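Local coordinates for nitroreductase family protein (Sphingopyxis sp., PDB 7DP1), which probably reduces nitro groups of dinitroaniline herbicides, using bound FMN as cofactor and NADPH as the electron donor, at residues Ala14-Arg18 and Met162-Val166; Ala41-Gly47 and Asp153-Trp157. The protein carries 1 engineered substitution. One frame throughout, in Å; residues are numbered along the deposited sequence.

Contact 1. Residues Ala14-Arg18 and Met162-Val166. With FMN (flavin mononucleotide), chain C.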
loop_
_atom_site.group_PDB
_atom_site.type_symbol
_atom_site.label_atom_id
_atom_site.label_comp_id
_atom_site.label_asym_id
_atom_site.label_seq_id
_atom_site.Cartn_x
_atom_site.Cartn_y
_atom_site.Cartn_z
ATOM N N ALA A 14 -6.762 -6.061 -14.052
ATOM C CA ALA A 14 -5.410 -5.673 -13.702
ATOM C C ALA A 14 -4.989 -6.375 -12.417
ATOM O O ALA A 14 -3.936 -7.003 -12.377
ATOM C CB ALA A 14 -5.292 -4.140 -13.555
ATOM N N LEU A 15 -5.821 -6.279 -11.379
ATOM C CA LEU A 15 -5.558 -6.959 -10.105
ATOM C C LEU A 15 -5.323 -8.455 -10.293
ATOM O O LEU A 15 -4.422 -9.043 -9.680
ATOM C CB LEU A 15 -6.730 -6.776 -9.136
ATOM C CG LEU A 15 -6.663 -5.753 -7.996
ATOM C CD1 LEU A 15 -5.362 -5.915 -7.210
ATOM C CD2 LEU A 15 -6.813 -4.338 -8.511
ATOM N N ALA A 16 -6.167 -9.061 -11.124
ATOM C CA ALA A 16 -6.130 -10.494 -11.363
ATOM C C ALA A 16 -4.885 -10.907 -12.117
ATOM O O ALA A 16 -4.293 -11.923 -11.779
ATOM C CB ALA A 16 -7.373 -10.946 -12.115
ATOM N N ARG A 17 -4.467 -10.117 -13.113
ATOM C CA ARG A 17 -3.345 -10.521 -13.962
ATOM C C ARG A 17 -1.988 -10.036 -13.470
ATOM O O ARG A 17 -0.958 -10.445 -14.022
ATOM C CB ARG A 17 -3.551 -10.057 -15.418
ATOM C CG ARG A 17 -4.854 -10.538 -16.039
ATOM C CD ARG A 17 -5.127 -10.006 -17.445
ATOM N NE ARG A 17 -5.934 -10.969 -18.212
ATOM C CZ ARG A 17 -7.209 -10.792 -18.560
ATOM N NH1 ARG A 17 -7.848 -9.680 -18.226
ATOM N NH2 ARG A 17 -7.852 -11.731 -19.247
ATOM N N ARG A 18 -1.970 -9.172 -12.458
ATOM C CA ARG A 18 -0.696 -8.751 -11.867
ATOM C C ARG A 18 -0.084 -9.878 -11.040
ATOM O O ARG A 18 -0.731 -10.434 -10.162
ATOM C CB ARG A 18 -0.856 -7.499 -10.992
ATOM C CG ARG A 18 0.502 -7.002 -10.416
ATOM C CD ARG A 18 0.446 -6.563 -8.947
ATOM N NE ARG A 18 -0.081 -7.622 -8.086
ATOM C CZ ARG A 18 0.626 -8.637 -7.605
ATOM N NH1 ARG A 18 1.913 -8.752 -7.914
ATOM N NH2 ARG A 18 0.031 -9.559 -6.834
ATOM N N MET A 162 2.167 -0.869 -10.001
ATOM C CA MET A 162 2.175 -2.246 -10.464
ATOM C C MET A 162 0.937 -2.564 -11.316
ATOM O O MET A 162 1.015 -3.267 -12.318
ATOM C CB MET A 162 2.261 -3.177 -9.257
ATOM C CG MET A 162 3.627 -3.105 -8.567
ATOM S SD MET A 162 3.742 -4.369 -7.301
ATOM C CE MET A 162 2.874 -3.558 -5.972
ATOM N N LEU A 163 -0.219 -2.048 -10.905
ATOM C CA LEU A 163 -1.426 -2.245 -11.702
ATOM C C LEU A 163 -1.379 -1.509 -13.032
ATOM O O LEU A 163 -1.801 -2.057 -14.044
ATOM C CB LEU A 163 -2.651 -1.802 -10.914
ATOM C CG LEU A 163 -2.932 -2.714 -9.717
ATOM C CD1 LEU A 163 -4.102 -2.193 -8.919
ATOM C CD2 LEU A 163 -3.209 -4.110 -10.249
ATOM N N LEU A 164 -0.853 -0.280 -13.034
ATOM C CA LEU A 164 -0.740 0.488 -14.280
ATOM C C LEU A 164 0.192 -0.182 -15.288
ATOM O O LEU A 164 -0.026 -0.107 -16.502
ATOM C CB LEU A 164 -0.229 1.900 -13.990
ATOM C CG LEU A 164 -1.277 2.797 -13.333
ATOM C CD1 LEU A 164 -0.645 4.042 -12.658
ATOM C CD2 LEU A 164 -2.318 3.197 -14.347
ATOM N N LEU A 165 1.241 -0.821 -14.778
ATOM C CA LEU A 165 2.180 -1.528 -15.636
ATOM C C LEU A 165 1.472 -2.645 -16.375
ATOM O O LEU A 165 1.548 -2.749 -17.597
ATOM C CB LEU A 165 3.334 -2.095 -14.804
ATOM C CG LEU A 165 4.353 -1.073 -14.292
ATOM C CD1 LEU A 165 5.344 -1.746 -13.350
ATOM C CD2 LEU A 165 5.085 -0.416 -15.474
ATOM N N VAL A 166 0.770 -3.472 -15.606
ATOM C CA VAL A 166 0.006 -4.599 -16.130
ATOM C C VAL A 166 -0.969 -4.140 -17.196
ATOM O O VAL A 166 -1.073 -4.753 -18.280
ATOM C CB VAL A 166 -0.758 -5.310 -14.998
ATOM C CG1 VAL A 166 -1.879 -6.172 -15.548
ATOM C CG2 VAL A 166 0.209 -6.136 -14.153
HETATM N N1 FMN C . 9.485 -11.497 -4.256
HETATM C C2 FMN C . 10.781 -11.949 -4.395
HETATM O O2 FMN C . 11.018 -12.962 -5.041
HETATM N N3 FMN C . 11.829 -11.275 -3.811
HETATM C C4 FMN C . 11.604 -10.134 -3.078
HETATM O O4 FMN C . 12.569 -9.532 -2.573
HETATM C C4A FMN C . 10.291 -9.687 -2.927
HETATM N N5 FMN C . 10.023 -8.553 -2.192
HETATM C C5A FMN C . 8.732 -8.085 -2.051
HETATM C C6 FMN C . 8.512 -6.926 -1.311
HETATM C C7 FMN C . 7.228 -6.441 -1.152
HETATM C C7M FMN C . 6.965 -5.190 -0.371
HETATM C C8 FMN C . 6.161 -7.109 -1.733
HETATM C C8M FMN C . 4.792 -6.522 -1.545
HETATM C C9 FMN C . 6.372 -8.273 -2.475
HETATM C C9A FMN C . 7.667 -8.771 -2.636
HETATM N N10 FMN C . 7.931 -9.922 -3.363
HETATM C C10 FMN C . 9.233 -10.375 -3.507
HETATM C "C1'" FMN C . 6.835 -10.683 -4.037
HETATM C "C2'" FMN C . 5.985 -11.552 -3.114
HETATM O "O2'" FMN C . 6.664 -12.751 -2.843
HETATM C "C3'" FMN C . 4.679 -11.864 -3.838
HETATM O "O3'" FMN C . 3.941 -10.660 -3.878
HETATM C "C4'" FMN C . 3.817 -12.916 -3.147
HETATM O "O4'" FMN C . 4.411 -14.202 -3.120
HETATM C "C5'" FMN C . 2.528 -13.031 -3.923
HETATM O "O5'" FMN C . 2.853 -13.437 -5.230
HETATM P P FMN C . 2.260 -12.554 -6.436
HETATM O O1P FMN C . 2.912 -12.991 -7.716
HETATM O O2P FMN C . 0.754 -12.748 -6.496
HETATM O O3P FMN C . 2.554 -11.092 -6.153
#

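Contact 2. Residues Ala41-Gly47 and Asp153-Trp157. With FMN (flavin mononucleotide), chain D.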
loop_
_atom_site.group_PDB
_atom_site.type_symbol
_atom_site.label_atom_id
_atom_site.label_comp_id
_atom_site.label_asym_id
_atom_site.label_seq_id
_atom_site.Cartn_x
_atom_site.Cartn_y
_atom_site.Cartn_z
ATOM N N ALA A 41 -0.159 7.318 -11.263
ATOM C CA ALA A 41 0.049 6.684 -9.956
ATOM C C ALA A 41 0.087 7.714 -8.828
ATOM O O ALA A 41 -0.213 7.413 -7.685
ATOM C CB ALA A 41 1.345 5.870 -9.953
ATOM N N GLN A 42 0.471 8.940 -9.161
ATOM C CA GLN A 42 0.545 9.992 -8.158
ATOM C C GLN A 42 -0.862 10.291 -7.620
ATOM O O GLN A 42 -1.001 10.901 -6.566
ATOM C CB GLN A 42 1.187 11.257 -8.736
ATOM C CG GLN A 42 1.686 12.271 -7.680
ATOM C CD GLN A 42 2.863 11.738 -6.837
ATOM O OE1 GLN A 42 3.577 10.802 -7.245
ATOM N NE2 GLN A 42 3.068 12.339 -5.653
ATOM N N ARG A 43 -1.902 9.842 -8.324
ATOM C CA ARG A 43 -3.273 10.040 -7.816
ATOM C C ARG A 43 -3.595 9.101 -6.671
ATOM O O ARG A 43 -4.710 9.103 -6.156
ATOM C CB ARG A 43 -4.319 9.841 -8.917
ATOM C CG ARG A 43 -4.142 10.789 -10.121
ATOM C CD ARG A 43 -4.087 12.260 -9.707
ATOM N NE ARG A 43 -5.224 12.654 -8.881
ATOM C CZ ARG A 43 -5.496 13.903 -8.525
ATOM N NH1 ARG A 43 -4.753 14.899 -8.991
ATOM N NH2 ARG A 43 -6.545 14.162 -7.747
ATOM N N ALA A 44 -2.627 8.292 -6.267
ATOM C CA ALA A 44 -2.819 7.476 -5.076
ATOM C C ALA A 44 -3.088 8.377 -3.883
ATOM O O ALA A 44 -2.578 9.510 -3.814
ATOM C CB ALA A 44 -1.583 6.578 -4.804
ATOM N N PRO A 45 -3.930 7.898 -2.951
ATOM C CA PRO A 45 -4.182 8.714 -1.761
ATOM C C PRO A 45 -3.062 8.565 -0.761
ATOM O O PRO A 45 -2.230 7.652 -0.856
ATOM C CB PRO A 45 -5.492 8.132 -1.207
ATOM C CG PRO A 45 -5.363 6.676 -1.530
ATOM C CD PRO A 45 -4.619 6.600 -2.879
ATOM N N SER A 46 -3.057 9.444 0.233
ATOM C CA SER A 46 -2.073 9.342 1.288
ATOM C C SER A 46 -2.599 10.138 2.456
ATOM O O SER A 46 -3.335 11.104 2.257
ATOM C CB SER A 46 -0.716 9.859 0.811
ATOM O OG SER A 46 -0.804 11.223 0.426
ATOM N N GLY A 47 -2.250 9.732 3.668
ATOM C CA GLY A 47 -2.649 10.496 4.843
ATOM C C GLY A 47 -2.217 11.934 4.712
ATOM O O GLY A 47 -1.045 12.215 4.413
ATOM N N ASP A 153 1.018 4.412 2.989
ATOM C CA ASP A 153 0.855 5.332 1.857
ATOM C C ASP A 153 1.747 4.905 0.699
ATOM O O ASP A 153 1.337 4.933 -0.449
ATOM C CB ASP A 153 1.222 6.779 2.226
ATOM C CG ASP A 153 0.355 7.377 3.323
ATOM O OD1 ASP A 153 -0.791 6.918 3.533
ATOM O OD2 ASP A 153 0.827 8.364 3.952
ATOM N N MET A 154 2.979 4.508 0.998
ATOM C CA MET A 154 3.871 4.067 -0.072
ATOM C C MET A 154 3.333 2.815 -0.790
ATOM O O MET A 154 3.435 2.698 -2.028
ATOM C CB MET A 154 5.290 3.792 0.474
ATOM C CG MET A 154 6.034 5.065 0.932
ATOM S SD MET A 154 7.821 4.807 1.172
ATOM C CE MET A 154 7.847 3.716 2.584
ATOM N N GLY A 155 2.795 1.880 -0.011
ATOM C CA GLY A 155 2.191 0.671 -0.575
ATOM C C GLY A 155 1.061 1.036 -1.518
ATOM O O GLY A 155 0.911 0.478 -2.606
ATOM N N MET A 156 0.276 2.017 -1.110
ATOM C CA MET A 156 -0.846 2.465 -1.934
ATOM C C MET A 156 -0.314 2.928 -3.269
ATOM O O MET A 156 -0.843 2.562 -4.322
ATOM C CB MET A 156 -1.620 3.575 -1.227
ATOM C CG MET A 156 -2.384 3.082 0.014
ATOM S SD MET A 156 -3.079 4.487 0.902
ATOM C CE MET A 156 -3.204 3.727 2.538
ATOM N N TRP A 157 0.742 3.728 -3.228
ATOM C CA TRP A 157 1.385 4.197 -4.476
ATOM C C TRP A 157 1.973 3.058 -5.287
ATOM O O TRP A 157 1.734 2.938 -6.489
ATOM C CB TRP A 157 2.478 5.203 -4.175
ATOM C CG TRP A 157 3.195 5.699 -5.396
ATOM C CD1 TRP A 157 2.765 6.672 -6.244
ATOM C CD2 TRP A 157 4.486 5.275 -5.894
ATOM N NE1 TRP A 157 3.700 6.893 -7.234
ATOM C CE2 TRP A 157 4.762 6.047 -7.049
ATOM C CE3 TRP A 157 5.419 4.315 -5.487
ATOM C CZ2 TRP A 157 5.951 5.898 -7.813
ATOM C CZ3 TRP A 157 6.597 4.160 -6.247
ATOM C CH2 TRP A 157 6.843 4.949 -7.399
HETATM N N1 FMN D . -9.281 11.998 5.095
HETATM C C2 FMN D . -10.051 12.502 6.111
HETATM O O2 FMN D . -10.831 13.414 5.865
HETATM N N3 FMN D . -9.964 11.982 7.388
HETATM C C4 FMN D . -9.111 10.941 7.679
HETATM O O4 FMN D . -9.074 10.496 8.842
HETATM C C4A FMN D . -8.317 10.429 6.644
HETATM N N5 FMN D . -7.435 9.396 6.861
HETATM C C5A FMN D . -6.691 8.877 5.822
HETATM C C6 FMN D . -5.827 7.825 6.065
HETATM C C7 FMN D . -5.069 7.302 5.024
HETATM C C7M FMN D . -4.156 6.147 5.293
HETATM C C8 FMN D . -5.166 7.832 3.744
HETATM C C8M FMN D . -4.375 7.233 2.611
HETATM C C9 FMN D . -6.031 8.888 3.503
HETATM C C9A FMN D . -6.801 9.406 4.542
HETATM N N10 FMN D . -7.666 10.465 4.325
HETATM C C10 FMN D . -8.416 10.963 5.360
HETATM C "C1'" FMN D . -7.841 11.076 2.961
HETATM C "C2'" FMN D . -6.670 11.969 2.560
HETATM O "O2'" FMN D . -6.783 13.233 3.165
HETATM C "C3'" FMN D . -6.702 12.092 1.037
HETATM O "O3'" FMN D . -6.457 10.830 0.454
HETATM C "C4'" FMN D . -5.704 13.100 0.471
HETATM O "O4'" FMN D . -6.101 14.384 0.916
HETATM C "C5'" FMN D . -5.817 13.054 -1.053
HETATM O "O5'" FMN D . -7.169 13.314 -1.439
HETATM P P FMN D . -7.987 12.274 -2.379
HETATM O O1P FMN D . -9.413 12.794 -2.424
HETATM O O2P FMN D . -7.449 12.195 -3.781
HETATM O O3P FMN D . -7.834 10.900 -1.781
HETATM O O HOH W 1 4.028 9.009 -9.107
HETATM O O HOH W 2 0.380 10.230 5.457
#

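Contact 1. Residues Ala14-Arg18 and Met162-Val166
The last turn of helix 11-17 and Arg18, just beyond it, lie close against helix 148-167, with the CA atoms of Ala14 and Leu163 5.6 Å apart and those of Arg18 and Val166 6.0 Å apart. No hydrogen bond spans the two segments; what joins them is aliphatic. Leu163 works with both of its methyls. Its CD2 reaches the backbone of the first helix, 3.6 Å from Ala14 C, while CD1 presses on Leu15 CD2 at 3.5 Å, tighter than usual for two carbons. One turn on, Val166 splits its branches: CG1 lies beside the carbonyl oxygen of Ala14, and CG2 meets Arg18 CB at 3.6 Å, where the two side chains cross at about a right angle. Arg18 has just left helical geometry. With CG anti to the backbone N (chi1 -177°), its chain passes across the second helix; bends at chi2 and chi3 bring CD to 3.9 Å from Met162 CB and then turn the guanidinium to the cofactor. There FMN O3P lies at the guanidinium edge, in its plane, and takes bonds of 3.0 Å from both Arg18 NH1 and Arg18 NH2; the latter also donates to O2P. The apolar half of Arg18 is thus held by the helix, while its charged end grips the phosphate in a fork that probably balances part of the phosphate's negative charge.

Contact 2. Residues Ala41-Gly47 and Asp153-Trp157
Met156, Asp153 and the Pro45-Gly47 backbone meet around the dimethylbenzene end of an FMN, in the flavin site that the nitroreductase fold builds at its dimer interface. Met156 is extended beyond CG, which carries SD to 3.5 Å from FMN C8M and sets CE beside C7M as well. The same sulfur has Pro45 as a neighbour, 4.0 Å from CG, with the two side chains crossing at about a right angle. Beside this apolar contact, Gly47 N donates to Asp153 OD1 at 3.2 Å, a nearly straight bond (165°) that approaches from above the carboxylate plane, 44° out of it. The carboxylate also packs on Ser46, whose CB is 3.7 Å from Asp153 CG, while Ser46 OG turns to Gln51 N. Alanine in place of Asp153 removes the acceptor of Gly47 N, and the loop beside the flavin methyl is likely to be freer to shift.

Behind this first shell, a type I turn from Ala41 to Ala44, closed by a bond from Ala44 N to Ala41 O, brings the loop down onto the helix. Ala44 CB sits 3.8 Å from Trp157 CA. The indole of Trp157, its CG anti to the backbone N (chi1 179°), reaches along the turn to Ala41 and stacks on Trp53, whose NE1 also donates to Gln42 OE1. Gln42 and Trp157 are joined through water: a single molecule in the plane of the indole, at its edge, accepts from Trp157 NE1 at 2.8 Å and donates to Gln42 OE1 at 2.6 Å.

In the fold
Two flavin sites of one dimer are served by a single helix. Contacts 1 and 2 both use helix 148-167, their centres about 16 Å apart, and contact 2 is nested within the chain loop that contact 1 closes. They touch where Leu164 CD1 packs 3.6 Å from Ala41 N. Each, however, faces a different FMN: 14-18 holds a phosphate, whereas 41-47 and 153-157 border the methyl end of the other cofactor, and Pro45 also its ribityl chain. That second cofactor has its phosphate bound by Arg18 of the second subunit, which also donates through NH2 to Arg43 O. Each site therefore combines contact 1 of one subunit with contact 2 of its partner.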